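Local coordinates for protein high choriolytic enzyme 1 (PDB 3VTG) that breaks down the inner layer of the fish egg envelope at hatching, acting as a zinc-dependent metalloendopeptidase of the astacin family, at residues Gly47-Arg52 against Arg192-Tyr197; Gln111-Arg116 against Thr145-Ser150; Tyr119-Trp124 against Thr170-Pro175; Ser150-Tyr155 against Ile179-Gly184. All blocks are in the same frame, centred on the assembly; numbering follows the deposited sequence.

Interaction 1: residues Gly47-Arg52 against Arg192-Tyr197; sequences GKTCIR and RINVLY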
# COMPACT_ATOMS: atom_id res chain seq x y z
N GLY A 47 -4.16 15.66 -5.15
CA GLY A 47 -4.43 16.85 -4.36
C GLY A 47 -3.36 17.24 -3.36
O GLY A 47 -3.09 18.43 -3.16
N LYS A 48 -2.74 16.24 -2.72
CA LYS A 48 -1.83 16.49 -1.60
C LYS A 48 -0.44 15.84 -1.71
O LYS A 48 0.35 15.93 -0.78
CB LYS A 48 -2.52 16.13 -0.27
CG LYS A 48 -3.71 17.02 0.06
CD LYS A 48 -4.08 16.98 1.53
CE LYS A 48 -5.10 18.06 1.88
NZ LYS A 48 -4.55 19.43 1.73
N THR A 49 -0.15 15.20 -2.85
CA THR A 49 1.21 14.68 -3.10
C THR A 49 1.73 15.09 -4.48
O THR A 49 0.99 15.65 -5.29
CB THR A 49 1.32 13.14 -2.98
OG1 THR A 49 0.92 12.51 -4.21
CG2 THR A 49 0.49 12.59 -1.82
N CYS A 50 3.01 14.80 -4.72
CA CYS A 50 3.63 15.06 -6.02
C CYS A 50 3.65 13.81 -6.93
O CYS A 50 4.30 13.80 -7.98
CB CYS A 50 5.04 15.66 -5.85
SG CYS A 50 6.34 14.58 -5.19
N ILE A 51 2.90 12.79 -6.53
CA ILE A 51 2.75 11.56 -7.32
C ILE A 51 1.70 11.75 -8.41
O ILE A 51 0.61 12.24 -8.14
CB ILE A 51 2.33 10.36 -6.42
CG1 ILE A 51 3.32 10.12 -5.27
CG2 ILE A 51 2.13 9.09 -7.25
CD1 ILE A 51 4.74 9.81 -5.67
N ARG A 52 2.05 11.37 -9.64
CA ARG A 52 1.11 11.38 -10.76
C ARG A 52 1.16 10.06 -11.53
O ARG A 52 2.14 9.77 -12.20
CB ARG A 52 1.41 12.54 -11.72
CG ARG A 52 1.40 13.93 -11.11
CD ARG A 52 0.00 14.40 -10.72
NE ARG A 52 0.07 15.74 -10.15
CZ ARG A 52 0.24 16.01 -8.86
NH1 ARG A 52 0.34 15.02 -7.98
NH2 ARG A 52 0.30 17.27 -8.45
N ARG A 192 3.92 10.57 4.64
CA ARG A 192 4.97 9.62 4.30
C ARG A 192 5.36 9.65 2.83
O ARG A 192 6.54 9.63 2.50
CB ARG A 192 4.57 8.20 4.71
CG ARG A 192 4.59 7.97 6.21
CD ARG A 192 3.76 6.75 6.54
NE ARG A 192 3.65 6.54 7.98
CZ ARG A 192 2.92 5.59 8.55
NH1 ARG A 192 2.20 4.76 7.81
NH2 ARG A 192 2.89 5.49 9.87
N ILE A 193 4.36 9.70 1.95
CA ILE A 193 4.60 9.83 0.51
C ILE A 193 5.42 11.10 0.24
O ILE A 193 6.43 11.06 -0.47
CB ILE A 193 3.28 9.87 -0.29
CG1 ILE A 193 2.54 8.53 -0.18
CG2 ILE A 193 3.54 10.23 -1.75
CD1 ILE A 193 1.08 8.58 -0.58
N ASN A 194 4.99 12.21 0.84
CA ASN A 194 5.64 13.50 0.63
C ASN A 194 7.08 13.56 1.16
O ASN A 194 7.93 14.19 0.55
CB ASN A 194 4.79 14.63 1.21
CG ASN A 194 3.53 14.88 0.40
OD1 ASN A 194 2.52 15.34 0.94
ND2 ASN A 194 3.58 14.59 -0.88
N VAL A 195 7.34 12.89 2.28
CA VAL A 195 8.69 12.82 2.83
C VAL A 195 9.59 11.92 1.97
O VAL A 195 10.69 12.32 1.59
CB VAL A 195 8.70 12.38 4.31
CG1 VAL A 195 10.12 12.21 4.82
CG2 VAL A 195 7.97 13.40 5.18
N LEU A 196 9.11 10.72 1.65
CA LEU A 196 9.89 9.76 0.86
C LEU A 196 10.26 10.31 -0.52
O LEU A 196 11.40 10.17 -0.96
CB LEU A 196 9.14 8.43 0.73
CG LEU A 196 9.84 7.30 -0.02
CD1 LEU A 196 11.12 6.86 0.68
CD2 LEU A 196 8.91 6.11 -0.20
N TYR A 197 9.30 10.95 -1.17
CA TYR A 197 9.51 11.48 -2.52
C TYR A 197 9.86 12.96 -2.54
O TYR A 197 9.92 13.57 -3.61
CB TYR A 197 8.31 11.15 -3.41
CG TYR A 197 8.30 9.69 -3.79
CD1 TYR A 197 9.07 9.23 -4.85
CD2 TYR A 197 7.55 8.76 -3.07
CE1 TYR A 197 9.09 7.89 -5.20
CE2 TYR A 197 7.56 7.41 -3.41
CZ TYR A 197 8.34 6.99 -4.48
OH TYR A 197 8.37 5.66 -4.84

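Interaction 2: residues Gln111-Arg116 against Thr145-Ser150; sequences QTRSDR and TPYDYS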
# COMPACT_ATOMS: atom_id res chain seq x y z
N GLN A 111 1.40 -2.85 10.47
CA GLN A 111 1.66 -3.76 11.58
C GLN A 111 3.05 -4.41 11.52
O GLN A 111 3.46 -5.08 12.47
CB GLN A 111 0.57 -4.83 11.71
CG GLN A 111 0.64 -5.99 10.72
CD GLN A 111 0.02 -5.66 9.37
OE1 GLN A 111 -0.65 -4.64 9.19
NE2 GLN A 111 0.24 -6.55 8.40
N THR A 112 3.78 -4.20 10.43
CA THR A 112 5.13 -4.74 10.29
C THR A 112 6.22 -3.70 10.58
O THR A 112 7.41 -4.01 10.48
CB THR A 112 5.38 -5.37 8.90
OG1 THR A 112 5.44 -4.35 7.90
CG2 THR A 112 4.30 -6.39 8.56
N ARG A 113 5.82 -2.49 10.95
CA ARG A 113 6.78 -1.44 11.34
C ARG A 113 7.70 -1.93 12.45
O ARG A 113 7.29 -2.73 13.30
CB ARG A 113 6.05 -0.19 11.81
CG ARG A 113 5.59 0.75 10.71
CD ARG A 113 4.79 1.91 11.29
NE ARG A 113 5.53 2.69 12.27
CZ ARG A 113 5.95 3.94 12.10
NH1 ARG A 113 5.69 4.60 10.98
NH2 ARG A 113 6.62 4.54 13.07
N SER A 114 8.93 -1.45 12.45
CA SER A 114 9.93 -1.85 13.44
C SER A 114 9.50 -1.57 14.88
O SER A 114 9.96 -2.25 15.80
CB SER A 114 11.26 -1.17 13.16
OG SER A 114 11.12 0.24 13.20
N ASP A 115 8.63 -0.58 15.07
CA ASP A 115 8.17 -0.18 16.40
C ASP A 115 6.79 -0.75 16.78
O ASP A 115 6.22 -0.35 17.79
CB ASP A 115 8.18 1.36 16.53
CG ASP A 115 7.28 2.05 15.51
OD1 ASP A 115 6.68 1.38 14.64
OD2 ASP A 115 7.17 3.29 15.58
N ARG A 116 6.29 -1.69 15.98
CA ARG A 116 4.90 -2.16 16.11
C ARG A 116 4.53 -2.77 17.47
O ARG A 116 3.37 -2.67 17.88
CB ARG A 116 4.55 -3.13 14.97
CG ARG A 116 5.25 -4.49 15.04
CD ARG A 116 4.35 -5.55 15.64
NE ARG A 116 5.00 -6.86 15.74
CZ ARG A 116 5.13 -7.71 14.72
NH1 ARG A 116 4.68 -7.40 13.51
NH2 ARG A 116 5.73 -8.88 14.91
N THR A 145 7.84 9.44 11.10
CA THR A 145 6.40 9.41 11.35
C THR A 145 6.09 8.34 12.40
O THR A 145 6.84 7.37 12.54
CB THR A 145 5.59 9.15 10.05
OG1 THR A 145 5.73 7.78 9.64
CG2 THR A 145 6.04 10.09 8.93
N PRO A 146 4.98 8.51 13.15
CA PRO A 146 4.65 7.56 14.20
C PRO A 146 3.80 6.41 13.67
O PRO A 146 3.30 6.46 12.54
CB PRO A 146 3.81 8.41 15.16
CG PRO A 146 3.09 9.36 14.26
CD PRO A 146 3.98 9.59 13.06
N TYR A 147 3.64 5.38 14.50
CA TYR A 147 2.72 4.29 14.20
C TYR A 147 1.31 4.87 14.08
O TYR A 147 0.88 5.64 14.93
CB TYR A 147 2.77 3.26 15.32
CG TYR A 147 2.16 1.93 14.95
CD1 TYR A 147 2.96 0.89 14.49
CD2 TYR A 147 0.79 1.71 15.07
CE1 TYR A 147 2.41 -0.33 14.15
CE2 TYR A 147 0.23 0.49 14.73
CZ TYR A 147 1.04 -0.53 14.27
OH TYR A 147 0.49 -1.74 13.94
N ASP A 148 0.61 4.49 13.01
CA ASP A 148 -0.70 5.05 12.71
C ASP A 148 -1.75 3.95 12.59
O ASP A 148 -1.83 3.27 11.56
CB ASP A 148 -0.62 5.89 11.43
CG ASP A 148 -1.93 6.59 11.09
OD1 ASP A 148 -2.91 6.53 11.88
OD2 ASP A 148 -1.98 7.21 10.01
N TYR A 149 -2.56 3.78 13.63
CA TYR A 149 -3.64 2.79 13.62
C TYR A 149 -4.60 3.02 12.46
O TYR A 149 -5.24 2.08 11.99
CB TYR A 149 -4.44 2.86 14.92
CG TYR A 149 -3.76 2.37 16.18
CD1 TYR A 149 -3.33 1.05 16.31
CD2 TYR A 149 -3.59 3.23 17.26
CE1 TYR A 149 -2.74 0.60 17.49
CE2 TYR A 149 -3.01 2.80 18.44
CZ TYR A 149 -2.58 1.49 18.54
OH TYR A 149 -2.01 1.08 19.72
N SER A 150 -4.73 4.28 12.03
CA SER A 150 -5.69 4.66 11.00
C SER A 150 -5.13 4.61 9.58
O SER A 150 -5.81 5.00 8.63
CB SER A 150 -6.27 6.05 11.29
OG SER A 150 -5.37 7.09 10.92
O HOH W 1 5.64 5.37 16.63

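Interaction 3: residues Tyr119-Trp124 against Thr170-Pro175; sequences YVRINW and TPIPNP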
# COMPACT_ATOMS: atom_id res chain seq x y z
N TYR A 119 2.52 -0.86 19.97
CA TYR A 119 1.19 -0.41 19.53
C TYR A 119 0.20 -1.55 19.30
O TYR A 119 -1.00 -1.37 19.46
CB TYR A 119 1.30 0.46 18.27
CG TYR A 119 2.32 1.56 18.44
CD1 TYR A 119 1.98 2.79 18.99
CD2 TYR A 119 3.66 1.33 18.11
CE1 TYR A 119 2.93 3.78 19.17
CE2 TYR A 119 4.62 2.31 18.30
CZ TYR A 119 4.25 3.53 18.83
OH TYR A 119 5.21 4.49 19.02
N VAL A 120 0.72 -2.71 18.91
CA VAL A 120 -0.13 -3.89 18.68
C VAL A 120 0.51 -5.14 19.24
O VAL A 120 1.74 -5.22 19.38
CB VAL A 120 -0.46 -4.11 17.18
CG1 VAL A 120 -1.29 -2.96 16.61
CG2 VAL A 120 0.80 -4.35 16.35
N ARG A 121 -0.34 -6.11 19.58
CA ARG A 121 0.09 -7.46 19.87
C ARG A 121 -0.34 -8.35 18.71
O ARG A 121 -1.48 -8.28 18.25
CB ARG A 121 -0.55 -7.94 21.18
CG ARG A 121 -0.32 -9.41 21.49
CD ARG A 121 -0.91 -9.81 22.83
NE ARG A 121 -2.36 -9.60 22.94
CZ ARG A 121 -2.94 -8.80 23.83
NH1 ARG A 121 -2.21 -8.11 24.69
NH2 ARG A 121 -4.26 -8.68 23.86
N ILE A 122 0.60 -9.15 18.20
CA ILE A 122 0.28 -10.13 17.17
C ILE A 122 -0.07 -11.44 17.88
O ILE A 122 0.75 -12.01 18.60
CB ILE A 122 1.46 -10.35 16.19
CG1 ILE A 122 1.97 -9.02 15.61
CG2 ILE A 122 1.08 -11.33 15.09
CD1 ILE A 122 0.93 -8.17 14.88
N ASN A 123 -1.31 -11.89 17.68
CA ASN A 123 -1.77 -13.13 18.31
C ASN A 123 -1.53 -14.31 17.38
O ASN A 123 -2.44 -14.78 16.68
CB ASN A 123 -3.24 -13.01 18.72
CG ASN A 123 -3.52 -11.74 19.52
OD1 ASN A 123 -2.86 -11.46 20.52
ND2 ASN A 123 -4.50 -10.97 19.06
N TRP A 124 -0.29 -14.79 17.39
CA TRP A 124 0.18 -15.82 16.47
C TRP A 124 -0.67 -17.06 16.42
O TRP A 124 -0.94 -17.58 15.34
CB TRP A 124 1.63 -16.18 16.79
CG TRP A 124 2.57 -15.01 16.66
CD1 TRP A 124 3.11 -14.24 17.69
CD2 TRP A 124 3.10 -14.41 15.43
NE1 TRP A 124 3.91 -13.25 17.19
CE2 TRP A 124 3.95 -13.29 15.84
CE3 TRP A 124 2.95 -14.69 14.07
CZ2 TRP A 124 4.62 -12.50 14.92
CZ3 TRP A 124 3.63 -13.88 13.15
CH2 TRP A 124 4.44 -12.81 13.57
N THR A 170 -4.27 -7.29 18.13
CA THR A 170 -4.94 -6.54 19.19
C THR A 170 -4.15 -5.27 19.50
O THR A 170 -3.01 -5.36 19.95
CB THR A 170 -5.07 -7.35 20.49
OG1 THR A 170 -5.68 -8.62 20.21
CG2 THR A 170 -5.91 -6.59 21.52
N PRO A 171 -4.75 -4.09 19.25
CA PRO A 171 -4.09 -2.85 19.65
C PRO A 171 -3.87 -2.79 21.16
O PRO A 171 -4.73 -3.24 21.92
CB PRO A 171 -5.08 -1.77 19.21
CG PRO A 171 -5.86 -2.40 18.11
CD PRO A 171 -6.00 -3.83 18.52
N ILE A 172 -2.72 -2.27 21.57
CA ILE A 172 -2.38 -2.11 22.99
C ILE A 172 -1.94 -0.66 23.25
O ILE A 172 -1.29 -0.06 22.39
CB ILE A 172 -1.28 -3.12 23.44
CG1 ILE A 172 -0.00 -2.98 22.60
CG2 ILE A 172 -1.82 -4.55 23.41
CD1 ILE A 172 1.20 -3.72 23.15
N PRO A 173 -2.29 -0.10 24.42
CA PRO A 173 -3.00 -0.69 25.55
C PRO A 173 -4.53 -0.61 25.45
O PRO A 173 -5.23 -1.14 26.31
CB PRO A 173 -2.52 0.15 26.73
CG PRO A 173 -2.31 1.51 26.14
CD PRO A 173 -1.87 1.29 24.72
N ASN A 174 -5.03 0.04 24.40
CA ASN A 174 -6.47 0.15 24.18
C ASN A 174 -6.89 -0.72 22.99
O ASN A 174 -6.65 -0.36 21.84
CB ASN A 174 -6.87 1.61 23.96
CG ASN A 174 -8.37 1.80 23.80
OD1 ASN A 174 -9.14 0.83 23.72
ND2 ASN A 174 -8.80 3.05 23.75
N PRO A 175 -7.55 -1.86 23.27
CA PRO A 175 -7.90 -2.80 22.21
C PRO A 175 -9.00 -2.30 21.28
O PRO A 175 -9.23 -2.88 20.22
CB PRO A 175 -8.38 -4.04 22.98
CG PRO A 175 -8.92 -3.49 24.26
CD PRO A 175 -8.04 -2.31 24.59
O HOH W 2 -5.63 -10.37 22.35

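Interaction 4: residues Ser150-Tyr155 against Ile179-Gly184; sequences SSIMHY and IGQRNG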
# COMPACT_ATOMS: atom_id res chain seq x y z
N SER A 150 -4.73 4.28 12.03
CA SER A 150 -5.69 4.66 11.00
C SER A 150 -5.13 4.61 9.58
O SER A 150 -5.81 5.00 8.63
CB SER A 150 -6.27 6.05 11.29
OG SER A 150 -5.37 7.09 10.92
N SER A 151 -3.89 4.13 9.42
CA SER A 151 -3.26 4.01 8.11
C SER A 151 -4.04 3.07 7.19
O SER A 151 -4.50 2.02 7.62
CB SER A 151 -1.82 3.51 8.23
OG SER A 151 -1.30 3.20 6.95
N ILE A 152 -4.13 3.45 5.92
CA ILE A 152 -4.73 2.60 4.89
C ILE A 152 -3.91 1.32 4.69
O ILE A 152 -4.34 0.39 4.02
CB ILE A 152 -4.90 3.38 3.56
CG1 ILE A 152 -6.04 2.80 2.71
CG2 ILE A 152 -3.57 3.48 2.80
CD1 ILE A 152 -6.38 3.62 1.48
N MET A 153 -2.72 1.28 5.30
CA MET A 153 -1.82 0.13 5.20
C MET A 153 -1.91 -0.84 6.39
O MET A 153 -1.21 -1.85 6.42
CB MET A 153 -0.37 0.59 5.02
CG MET A 153 -0.14 1.55 3.86
SD MET A 153 -0.80 0.99 2.28
CE MET A 153 0.33 -0.35 1.89
N HIS A 154 -2.76 -0.52 7.37
CA HIS A 154 -2.90 -1.37 8.55
C HIS A 154 -3.91 -2.46 8.31
O HIS A 154 -5.02 -2.19 7.88
CB HIS A 154 -3.32 -0.53 9.75
CG HIS A 154 -2.93 -1.13 11.08
ND1 HIS A 154 -3.38 -2.34 11.50
CD2 HIS A 154 -2.10 -0.65 12.09
CE1 HIS A 154 -2.85 -2.61 12.71
NE2 HIS A 154 -2.08 -1.58 13.07
N TYR A 155 -3.52 -3.70 8.61
CA TYR A 155 -4.46 -4.83 8.60
C TYR A 155 -5.58 -4.62 9.62
O TYR A 155 -5.38 -4.01 10.68
CB TYR A 155 -3.72 -6.12 8.99
CG TYR A 155 -3.03 -6.89 7.89
CD1 TYR A 155 -2.81 -6.35 6.62
CD2 TYR A 155 -2.56 -8.18 8.14
CE1 TYR A 155 -2.16 -7.08 5.63
CE2 TYR A 155 -1.92 -8.91 7.16
CZ TYR A 155 -1.72 -8.36 5.91
OH TYR A 155 -1.07 -9.10 4.95
N ILE A 179 -8.74 -0.45 13.55
CA ILE A 179 -7.68 -0.73 12.59
C ILE A 179 -8.28 -1.38 11.35
O ILE A 179 -9.27 -2.10 11.43
CB ILE A 179 -6.54 -1.62 13.17
CG1 ILE A 179 -7.10 -2.88 13.86
CG2 ILE A 179 -5.66 -0.81 14.12
CD1 ILE A 179 -6.04 -3.92 14.20
N GLY A 180 -7.69 -1.09 10.19
CA GLY A 180 -8.09 -1.75 8.95
C GLY A 180 -8.96 -0.95 8.00
O GLY A 180 -9.47 -1.52 7.03
N GLN A 181 -9.12 0.35 8.24
CA GLN A 181 -9.94 1.18 7.34
C GLN A 181 -9.39 1.16 5.92
O GLN A 181 -8.18 1.20 5.71
CB GLN A 181 -10.07 2.62 7.86
CG GLN A 181 -8.81 3.48 7.81
CD GLN A 181 -8.55 4.14 6.45
OE1 GLN A 181 -9.44 4.25 5.61
NE2 GLN A 181 -7.32 4.59 6.24
N ARG A 182 -10.30 1.07 4.95
CA ARG A 182 -9.94 1.19 3.54
C ARG A 182 -10.81 2.24 2.85
O ARG A 182 -11.23 2.08 1.70
CB ARG A 182 -10.03 -0.17 2.83
CG ARG A 182 -9.05 -1.22 3.34
CD ARG A 182 -7.59 -0.85 3.08
NE ARG A 182 -6.67 -1.89 3.53
CZ ARG A 182 -6.15 -1.96 4.76
NH1 ARG A 182 -6.44 -1.05 5.67
NH2 ARG A 182 -5.32 -2.95 5.07
N ASN A 183 -11.05 3.34 3.57
CA ASN A 183 -11.82 4.45 3.03
C ASN A 183 -10.95 5.39 2.21
O ASN A 183 -11.31 5.77 1.10
CB ASN A 183 -12.53 5.21 4.15
CG ASN A 183 -13.58 4.37 4.85
OD1 ASN A 183 -14.39 3.71 4.21
ND2 ASN A 183 -13.56 4.39 6.18
N GLY A 184 -9.79 5.76 2.75
CA GLY A 184 -8.89 6.68 2.08
C GLY A 184 -7.58 6.77 2.83
O GLY A 184 -7.39 6.13 3.86
O HOH W 3 -6.34 1.31 9.62

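Interaction 1: residues Gly47-Arg52 against Arg192-Tyr197
Ile51, which opens edge strand 51-55, and Thr49 in the loop just before it pack against Ile193 near the end of helix 187-196 and Tyr197 just after it, joining the N-terminal mixed sheet of the astacin fold to its last helix. Ile51 links both partners on the helix side. Its CB places CG1 beside the backbone N (chi1 -56°), and this methylene meets Ile193 CG2 crosswise at 3.5 Å. Beyond it, the tip methyl CD1 settles over one face of the Tyr197 ring, a CH-pi contact 4.2 Å from the ring centroid and displaced toward the rim. An isoleucine suits the place because its longer arm, CG1 and CD1, reaches Ile193 and then the Tyr197 ring. The Ile193 methyl CG2 is shared, since Thr49 CG2 lies 3.9 Å from it on the neighbouring loop. Thr49 can present that methyl to the helix because its hydroxyl is engaged elsewhere: OG1 accepts from Ile51 N at 3.1 Å, forming an ST turn, and also bonds Phe45 O. The Tyr197 ring is held at its far end too, where its hydroxyl bonds Leu105 O of helix 94-105, the zinc-binding helix, while the Ile193 side chain touches Asn102 and Leu105 of that helix. Next to the ring, Cys50 is disulfide-linked to Cys199, fastening the C terminus, and its SG rests 4.3 Å from Tyr197 CB.

Interaction 2: residues Gln111-Arg116 against Thr145-Ser150
Arg113 reaches across to Thr145, where its NH2 donates to Thr145 O in a bond of 2.9 Å (158° at the hydrogen), supplemented by weak bonds from NH1 to the same oxygen and to Thr145 OG1. One face of the guanidinium lies over the backbone of Pro146 and Tyr147. Tyr147 runs past the arginine in the opposite direction, its CD1 3.8 Å from Arg113 CD and its ring nearly perpendicular to the guanidinium plane. Further along the ring, CE1 meets Arg116 CB at 3.6 Å, and the hydroxyl OH comes within 3.3 Å of Gln111 CA.

Asp115 orients the arginine: its carboxylate takes NE on OD1 and NH2 on OD2, a side-on salt bridge with each bond 2.9 Å. A type I turn from Arg113 to Arg116 brings the acid alongside the base, and a water links Asp115 OD2 to Tyr147 N. A leucine in place of Arg113 would probably leave the Asp115 carboxylate without its charged mate and Thr145 O without its short guanidinium bond. Arginine suits the site because its planar head can serve both at its edge.

The contact joins two loops of the astacin domain beside the zinc site, Gln111 lying against zinc ligand His109. Loop 111-116 follows the zinc-binding helix 94-105; loop 145-150 packs Thr145 and Pro146 on Trp188 of helix 187-196, while Tyr147 leans on Val120 of strand 120-122.

Interaction 3: residues Tyr119-Trp124 against Thr170-Pro175
Strands 120-122 and 169-171 run antiparallel, with Arg121 and Thr170 as a hydrogen-bonded pair (Arg121 N to Thr170 O 2.8 Å, Thr170 N to Arg121 O 3.0 Å) and Val120 and Pro171 as the adjacent non-hydrogen-bonded pair. A proline fits there, because at such a position no N-H is needed across the strands, and the two chains approach closely, Val120 CA lying 4.2 Å from Pro171 CA. Past it, Ile172 N donates to Tyr119 O at 2.9 Å, an oxygen that also receives the Tyr149 hydroxyl.

On one face the Arg121 and Thr170 side chains run alongside each other in the same direction. The arginine chain bends at chi3 (60°), which turns NE to Asn123 OD1 at 3.1 Å, in the guanidinium plane. Asn123 sends its other amide atom across: ND2 donates to Thr170 OG1 at 2.9 Å, a fairly straight bond of 162°, and also bonds Asp167 O. A water accepts from Arg121 NH2 at 2.6 Å and donates to Thr170 OG1, so the threonine hydroxyl receives two donors. Its methyl CG2 packs 3.5 Å from Arg121 NH2, and Ile172 CG2 crosses the same guanidinium at NH1. Threonine thus offers this polar cluster both an acceptor and an apolar surface.

On the opposite face, Val120 and Pro171 are buried, touching Tyr147 and Tyr149 respectively. This short two-stranded antiparallel ribbon pairs segments distant in sequence and belongs to the C-terminal part of the astacin catalytic domain, where regular secondary structure is sparse.

Interaction 4: residues Ser150-Tyr155 against Ile179-Gly184
The Met-turn beneath the catalytic zinc, Ser151 to His154, is braced by the loop 179-184, chiefly through Arg182 and Gln181. Arg182 sends NH1 and NH2 end-on to one acceptor, His154 O, each at 2.9 Å and both from the same face of the carbonyl plane. Its bend at chi2 (-65°) also lays the guanidinium under Ile152 O, which sits 2.9 Å above the centre of one face and accepts from ND1 of the zinc ligand His99. NH1 also bonds Gln181 O, fixing the head's rotation. A methionine in place of Arg182 would probably leave His154 O without its two donors and the turn beside His99 less firmly held.

Gln181 uses both ends of its amide. NE2 donates to Ser150 O at 2.9 Å and to Gly184 O, while OE1 accepts from the backbone N of Asn183 and of Gly184. A water bridges Ser151 O and Gly180 N. Gly180 brings its CA to 3.3 Å from His154 O at a positive phi of 103°, where a CB would strike the preceding carbonyl oxygen and crowd Tyr155.

At the other end, Ile179 CG2 lies over the centre of the His154 ring, a CH-pi contact 3.7 Å from the centroid. The ring is set by ND1, which donates to Tyr155 O at 2.7 Å in the ring plane. The turn is a type I beta turn, to which Ser151 OG, accepting from Met153 N, adds an ST turn; Met153 touches His99 and His103. A methionine-bearing turn under the zinc histidines is the hallmark of metzincins, to which astacins belong.

How the interactions relate
From the N terminus, residues 47-52, leading into edge strand 51-55, open interaction 1, which closes only at 192-197, so the other three contacts are nested within it. Interaction 2 opens next, just after the zinc-binding helix, and closes at 145-150. Before it closes, strand 120-122 opens interaction 3, which ends at 170-175; the two cross. Interaction 4 opens at Ser150, shared with interaction 2, and closes at 179-184, so it crosses interaction 3 and follows interaction 2 in series. Arg192 NE joins interactions 1 and 2 at Thr145 OG1, while Gln111 OE1 joins 2 to 4 at Tyr155 N. The set ties the sheet, the last helix, the small ribbon and the Met-turn into one catalytic domain.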